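Long-range contacts in TRAP dicarboxylate transporter-DctP subunit (Rhodobacter sphaeroides, PDB 4PE3), which probably captures a small organic acid in the periplasm and hands it to the membrane subunits of a TRAP-type transporter: residues I123-E127 / K268-Q272; A156-P162 / I228-Y234. All blocks are in the same frame, centred on the assembly; numbering follows the deposited sequence.

How the contacts relate
Contacts 1 and 2 lie in different parts of a periplasmic solute-binding protein crystallised in its open, ligand-free form. Contact 1 (123-127 with 268-272) joins helices 119-128 and 257-291 past strand 144-150, an outermost strand of the five-stranded sheet; contact 2 (156-162 with 228-234) lies along strand 157-159, at an edge of the four-stranded sheet. Their centres are 29 Å apart, their nearest atoms about 13 Å. Helix 257-291 relates them, carrying Gln271 of contact 1 and, further along, Asp282, which meets Tyr234 of contact 2 and hydrogen-bonds a 1,2-ethanediol, probably from the crystallisation liquor. Zinc ions lie about 8 Å from the side chain of Gln272 and about 6 Å from that of Pro162.

Contact 1 (I123-E127 / K268-Q272); sequences IDFVE and KIFQQ
Lys268 and Gln271 reach across to Glu127 and Ile123, joining helix 119-128 to the long helix 257-291 of this family 7 solute-binding protein. The segments run nearly antiparallel, at 163°, but their axes stay 13.7 Å apart, and long side chains bridge the gap. Lys268 bends at its second torsion (chi2 66°) and then extends, which brings its ammonium group to Glu127. NZ forms a salt bridge with OE1 of Glu127 at 2.8 Å, meeting it on the syn side and close to the carboxylate plane. The same NZ also donates to OE1 of Gln271, one turn further on.

Gln271 stands opposite Glu127, the two chains extended toward each other from opposite directions. Its NE2 gives a nearly straight bond to OE2 of Glu127 (3.0 Å, 171°), leaving in the amide plane but arriving from above the carboxylate plane. Each carboxylate oxygen thus has its own donor. NE2 is also bonded to the carbonyl of Val149, so the amide ties the helix to strand 144-150 as well. Ile123 packs against the other end of this amide: in one of its two conformers, CG2 of Ile123 lies 3.6 Å from OE1 of Gln271.

Gln272 supplies the second donor to that oxygen. Its NE2 lies 2.8 Å from OE1 of Gln271, in the carbonyl plane and on a lone pair.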
loop_
_atom_site.group_PDB
_atom_site.type_symbol
_atom_site.label_atom_id
_atom_site.label_comp_id
_atom_site.label_asym_id
_atom_site.label_seq_id
_atom_site.Cartn_x
_atom_site.Cartn_y
_atom_site.Cartn_z
ATOM N N ILE A 123 2.334 -1.163 9.171
ATOM C CA ILE A 123 3.207 -2.275 9.532
ATOM C C ILE A 123 2.926 -2.732 10.969
ATOM O O ILE A 123 2.891 -3.927 11.255
ATOM C CB ILE A 123 4.685 -1.891 9.332
ATOM C CG1 ILE A 123 5.042 -1.936 7.838
ATOM C CG2 ILE A 123 5.600 -2.805 10.098
ATOM C CD1 ILE A 123 6.140 -0.991 7.424
ATOM N N ASP A 124 2.707 -1.788 11.876
ATOM C CA ASP A 124 2.363 -2.136 13.252
ATOM C C ASP A 124 0.994 -2.802 13.344
ATOM O O ASP A 124 0.823 -3.779 14.088
ATOM C CB ASP A 124 2.448 -0.913 14.164
ATOM C CG ASP A 124 2.290 -1.283 15.617
ATOM O OD1 ASP A 124 3.245 -1.872 16.156
ATOM O OD2 ASP A 124 1.222 -1.007 16.203
ATOM N N PHE A 125 0.026 -2.302 12.579
ATOM C CA PHE A 125 -1.265 -2.976 12.484
ATOM C C PHE A 125 -1.113 -4.444 12.053
ATOM O O PHE A 125 -1.708 -5.365 12.646
ATOM C CB PHE A 125 -2.182 -2.238 11.526
ATOM C CG PHE A 125 -3.410 -3.003 11.147
ATOM C CD1 PHE A 125 -4.397 -3.267 12.070
ATOM C CD2 PHE A 125 -3.584 -3.443 9.850
ATOM C CE1 PHE A 125 -5.523 -3.957 11.716
ATOM C CE2 PHE A 125 -4.717 -4.149 9.489
ATOM C CZ PHE A 125 -5.679 -4.415 10.418
ATOM N N VAL A 126 -0.298 -4.695 11.039
ATOM C CA VAL A 126 -0.099 -6.060 10.564
ATOM C C VAL A 126 0.629 -6.907 11.587
ATOM O O VAL A 126 0.192 -8.021 11.899
ATOM C CB VAL A 126 0.653 -6.068 9.217
ATOM C CG1 VAL A 126 1.081 -7.485 8.840
ATOM C CG2 VAL A 126 -0.239 -5.478 8.173
ATOM N N GLU A 127 1.732 -6.397 12.118
ATOM C CA GLU A 127 2.609 -7.235 12.915
ATOM C C GLU A 127 2.143 -7.401 14.359
ATOM O O GLU A 127 2.376 -8.442 14.962
ATOM C CB GLU A 127 4.044 -6.716 12.834
ATOM C CG GLU A 127 4.565 -6.835 11.388
ATOM C CD GLU A 127 6.001 -6.375 11.165
ATOM O OE1 GLU A 127 6.612 -5.771 12.071
ATOM O OE2 GLU A 127 6.528 -6.627 10.044
ATOM N N LYS A 268 11.504 -8.884 6.943
ATOM C CA LYS A 268 11.476 -7.656 7.737
ATOM C C LYS A 268 12.580 -6.707 7.269
ATOM O O LYS A 268 12.386 -5.493 7.188
ATOM C CB LYS A 268 11.659 -7.982 9.216
ATOM C CG LYS A 268 11.597 -6.796 10.149
ATOM C CD LYS A 268 10.206 -6.179 10.158
ATOM C CE LYS A 268 10.137 -5.013 11.112
ATOM N NZ LYS A 268 8.806 -4.380 11.068
ATOM N N ILE A 269 13.744 -7.259 6.952
ATOM C CA ILE A 269 14.847 -6.437 6.466
ATOM C C ILE A 269 14.494 -5.821 5.111
ATOM O O ILE A 269 14.712 -4.629 4.885
ATOM C CB ILE A 269 16.155 -7.237 6.371
ATOM C CG1 ILE A 269 16.650 -7.600 7.765
ATOM C CG2 ILE A 269 17.225 -6.429 5.633
ATOM C CD1 ILE A 269 17.710 -8.705 7.747
ATOM N N PHE A 270 13.936 -6.619 4.207
ATOM C CA PHE A 270 13.465 -6.106 2.932
ATOM C C PHE A 270 12.441 -4.982 3.161
ATOM O O PHE A 270 12.545 -3.899 2.578
ATOM C CB PHE A 270 12.874 -7.246 2.078
ATOM C CG PHE A 270 11.810 -6.814 1.112
ATOM C CD1 PHE A 270 12.079 -5.898 0.102
ATOM C CD2 PHE A 270 10.535 -7.326 1.211
ATOM C CE1 PHE A 270 11.098 -5.513 -0.770
ATOM C CE2 PHE A 270 9.543 -6.935 0.338
ATOM C CZ PHE A 270 9.812 -6.017 -0.645
ATOM N N GLN A 271 11.462 -5.256 4.026
ATOM C CA GLN A 271 10.412 -4.291 4.305
ATOM C C GLN A 271 11.011 -2.955 4.752
ATOM O O GLN A 271 10.635 -1.891 4.245
ATOM C CB GLN A 271 9.490 -4.866 5.373
ATOM C CG GLN A 271 8.481 -3.902 5.957
ATOM C CD GLN A 271 8.090 -4.312 7.343
ATOM O OE1 GLN A 271 8.592 -3.770 8.313
ATOM N NE2 GLN A 271 7.231 -5.313 7.444
ATOM N N GLN A 272 11.925 -3.004 5.709
ATOM C CA GLN A 272 12.502 -1.786 6.271
ATOM C C GLN A 272 13.396 -1.047 5.276
ATOM O O GLN A 272 13.400 0.180 5.212
ATOM C CB GLN A 272 13.257 -2.116 7.555
ATOM C CG GLN A 272 12.328 -2.528 8.699
ATOM C CD GLN A 272 11.471 -1.364 9.160
ATOM O OE1 GLN A 272 11.999 -0.313 9.530
ATOM N NE2 GLN A 272 10.145 -1.516 9.079
#

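Contact 2 (A156-P162 / I228-Y234); sequences AFVSKVP and IAPHPVY. With EDO (1,2-ethanediol), chain D.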
loop_
_atom_site.group_PDB
_atom_site.type_symbol
_atom_site.label_atom_id
_atom_site.label_comp_id
_atom_site.label_asym_id
_atom_site.label_seq_id
_atom_site.Cartn_x
_atom_site.Cartn_y
_atom_site.Cartn_z
ATOM N N ALA A 156 1.626 10.705 -1.809
ATOM C CA ALA A 156 1.378 12.102 -1.476
ATOM C C ALA A 156 0.231 12.613 -2.327
ATOM O O ALA A 156 -0.034 12.085 -3.396
ATOM C CB ALA A 156 2.621 12.913 -1.728
ATOM N N PHE A 157 -0.457 13.652 -1.861
ATOM C CA PHE A 157 -1.583 14.197 -2.603
ATOM C C PHE A 157 -1.096 15.349 -3.461
ATOM O O PHE A 157 -0.272 16.146 -3.025
ATOM C CB PHE A 157 -2.638 14.707 -1.592
ATOM C CG PHE A 157 -4.033 14.866 -2.161
ATOM C CD1 PHE A 157 -4.671 13.811 -2.767
ATOM C CD2 PHE A 157 -4.718 16.053 -2.035
ATOM C CE1 PHE A 157 -5.954 13.935 -3.282
ATOM C CE2 PHE A 157 -6.008 16.195 -2.540
ATOM C CZ PHE A 157 -6.629 15.118 -3.153
ATOM N N VAL A 158 -1.704 15.471 -4.634
ATOM C CA VAL A 158 -1.452 16.561 -5.571
ATOM C C VAL A 158 -2.640 17.525 -5.476
ATOM O O VAL A 158 -3.786 17.091 -5.578
ATOM C CB VAL A 158 -1.342 16.023 -7.002
ATOM C CG1 VAL A 158 -1.293 17.187 -8.019
ATOM C CG2 VAL A 158 -0.130 15.110 -7.137
ATOM N N SER A 159 -2.380 18.811 -5.261
ATOM C CA SER A 159 -3.466 19.782 -5.214
ATOM C C SER A 159 -3.009 21.160 -5.663
ATOM O O SER A 159 -1.954 21.622 -5.260
ATOM C CB SER A 159 -4.091 19.870 -3.803
ATOM O OG SER A 159 -5.177 20.781 -3.832
ATOM N N LYS A 160 -3.844 21.817 -6.467
ATOM C CA LYS A 160 -3.645 23.199 -6.880
ATOM C C LYS A 160 -4.147 24.189 -5.844
ATOM O O LYS A 160 -3.737 25.347 -5.855
ATOM C CB LYS A 160 -4.421 23.519 -8.162
ATOM C CG LYS A 160 -3.953 22.843 -9.395
ATOM C CD LYS A 160 -4.894 23.076 -10.580
ATOM C CE LYS A 160 -4.847 24.519 -11.090
ATOM N NZ LYS A 160 -5.430 24.593 -12.461
ATOM N N VAL A 161 -5.067 23.734 -4.974
ATOM C CA VAL A 161 -5.724 24.584 -3.991
ATOM C C VAL A 161 -5.211 24.245 -2.594
ATOM O O VAL A 161 -4.830 23.108 -2.315
ATOM C CB VAL A 161 -7.275 24.459 -4.054
ATOM C CG1 VAL A 161 -7.805 24.951 -5.402
ATOM C CG2 VAL A 161 -7.749 23.032 -3.768
ATOM N N PRO A 162 -5.167 25.237 -1.706
ATOM C CA PRO A 162 -4.634 24.952 -0.369
ATOM C C PRO A 162 -5.582 24.113 0.479
ATOM O O PRO A 162 -6.706 24.557 0.746
ATOM C CB PRO A 162 -4.467 26.341 0.240
ATOM C CG PRO A 162 -5.418 27.223 -0.538
ATOM C CD PRO A 162 -5.469 26.664 -1.911
ATOM N N ILE A 228 2.836 22.534 -11.204
ATOM C CA ILE A 228 1.599 23.068 -11.762
ATOM C C ILE A 228 0.465 23.140 -10.720
ATOM O O ILE A 228 -0.507 23.881 -10.910
ATOM C CB ILE A 228 1.148 22.288 -13.020
ATOM C CG1 ILE A 228 0.810 20.847 -12.706
ATOM C CG2 ILE A 228 2.241 22.362 -14.101
ATOM C CD1 ILE A 228 0.161 20.120 -13.873
ATOM N N ALA A 229 0.644 22.435 -9.610
ATOM C CA ALA A 229 -0.356 22.321 -8.540
ATOM C C ALA A 229 0.417 22.462 -7.238
ATOM O O ALA A 229 0.905 21.487 -6.672
ATOM C CB ALA A 229 -1.067 20.988 -8.636
ATOM N N PRO A 230 0.601 23.706 -6.774
ATOM C CA PRO A 230 1.655 23.994 -5.794
ATOM C C PRO A 230 1.237 23.878 -4.317
ATOM O O PRO A 230 1.889 24.468 -3.475
ATOM C CB PRO A 230 2.076 25.427 -6.164
ATOM C CG PRO A 230 0.836 26.032 -6.719
ATOM C CD PRO A 230 0.087 24.941 -7.417
ATOM N N HIS A 231 0.251 23.040 -4.028
ATOM C CA HIS A 231 -0.177 22.774 -2.660
ATOM C C HIS A 231 -0.293 21.285 -2.365
ATOM O O HIS A 231 -1.342 20.793 -1.942
ATOM C CB HIS A 231 -1.528 23.449 -2.394
ATOM C CG HIS A 231 -1.444 24.932 -2.290
ATOM N ND1 HIS A 231 -0.793 25.563 -1.256
ATOM C CD2 HIS A 231 -1.908 25.909 -3.102
ATOM C CE1 HIS A 231 -0.868 26.870 -1.426
ATOM N NE2 HIS A 231 -1.526 27.104 -2.544
ATOM N N PRO A 232 0.797 20.534 -2.549
ATOM C CA PRO A 232 0.739 19.111 -2.189
ATOM C C PRO A 232 0.499 18.873 -0.703
ATOM O O PRO A 232 0.836 19.727 0.123
ATOM C CB PRO A 232 2.130 18.606 -2.588
ATOM C CG PRO A 232 3.011 19.809 -2.501
ATOM C CD PRO A 232 2.133 20.938 -2.996
ATOM N N VAL A 233 -0.062 17.704 -0.379
ATOM C CA VAL A 233 -0.150 17.260 0.997
ATOM C C VAL A 233 0.812 16.100 1.161
ATOM O O VAL A 233 0.704 15.064 0.482
ATOM C CB VAL A 233 -1.581 16.872 1.406
ATOM C CG1 VAL A 233 -1.644 16.538 2.894
ATOM C CG2 VAL A 233 -2.557 17.996 1.123
ATOM N N TYR A 234 1.759 16.274 2.079
ATOM C CA TYR A 234 2.788 15.297 2.360
ATOM C C TYR A 234 3.139 15.358 3.843
ATOM O O TYR A 234 3.412 16.456 4.359
ATOM C CB TYR A 234 4.059 15.600 1.530
ATOM C CG TYR A 234 5.179 14.701 1.966
ATOM C CD1 TYR A 234 5.260 13.399 1.490
ATOM C CD2 TYR A 234 6.108 15.116 2.904
ATOM C CE1 TYR A 234 6.251 12.522 1.932
ATOM C CE2 TYR A 234 7.114 14.252 3.362
ATOM C CZ TYR A 234 7.185 12.960 2.862
ATOM O OH TYR A 234 8.179 12.129 3.348
HETATM C C1 EDO D . 7.403 8.626 3.474
HETATM O O1 EDO D . 7.977 9.602 2.594
HETATM C C2 EDO D . 5.883 8.580 3.327
HETATM O O2 EDO D . 5.305 9.777 3.826
HETATM O O HOH W 1 0.559 19.067 -5.602
HETATM O O HOH W 2 -2.311 23.697 -13.209
#
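Phe157 and Val233 form an antiparallel hydrogen-bonded pair: Phe157 N donates to Val233 O at 3.0 Å, and Val233 N returns a bond to Phe157 O. Further along the backbones, His231 N meets Ser159 O at 2.9 Å in a bond bent at the hydrogen (143°). A water accepts from Ser159 N and donates to Ala229 O. Ser159 OG, anti to its own nitrogen (chi1 -177°), is turned to Val161 O and bonds it at 2.8 Å.

The segment 228-234, leaving helix 225-228, thus follows strand 157-159, which pairs with 211-213 within the four-stranded mixed sheet.

Apolar contacts flank the backbones. CB of Phe157 lies 3.8 Å from CB of Val233. CG of Lys160 comes within 3.5 Å of CB of Ala229, a methyl that CG1 of Val158 also touches.

Among the rings, Pro162 covers one face of His231 in a CH-pi contact, its CB 4.0 Å from the ring centroid and 6° off the normal. Lys160 O approaches the imidazole edge at CD2, and ND1 is hydrogen-bonded to His298. With an alanine in place of His231 the ring face under CB of Pro162 is gone, and the His298 side chain would probably be left without its hydrogen-bonding mate. The Tyr234 ring receives CB of Ala156 at its edge, 4.2 Å from CD1 of Tyr234. A 1,2-ethanediol also sits at that ring's edge, its O1 2.6 Å from Tyr234 OH.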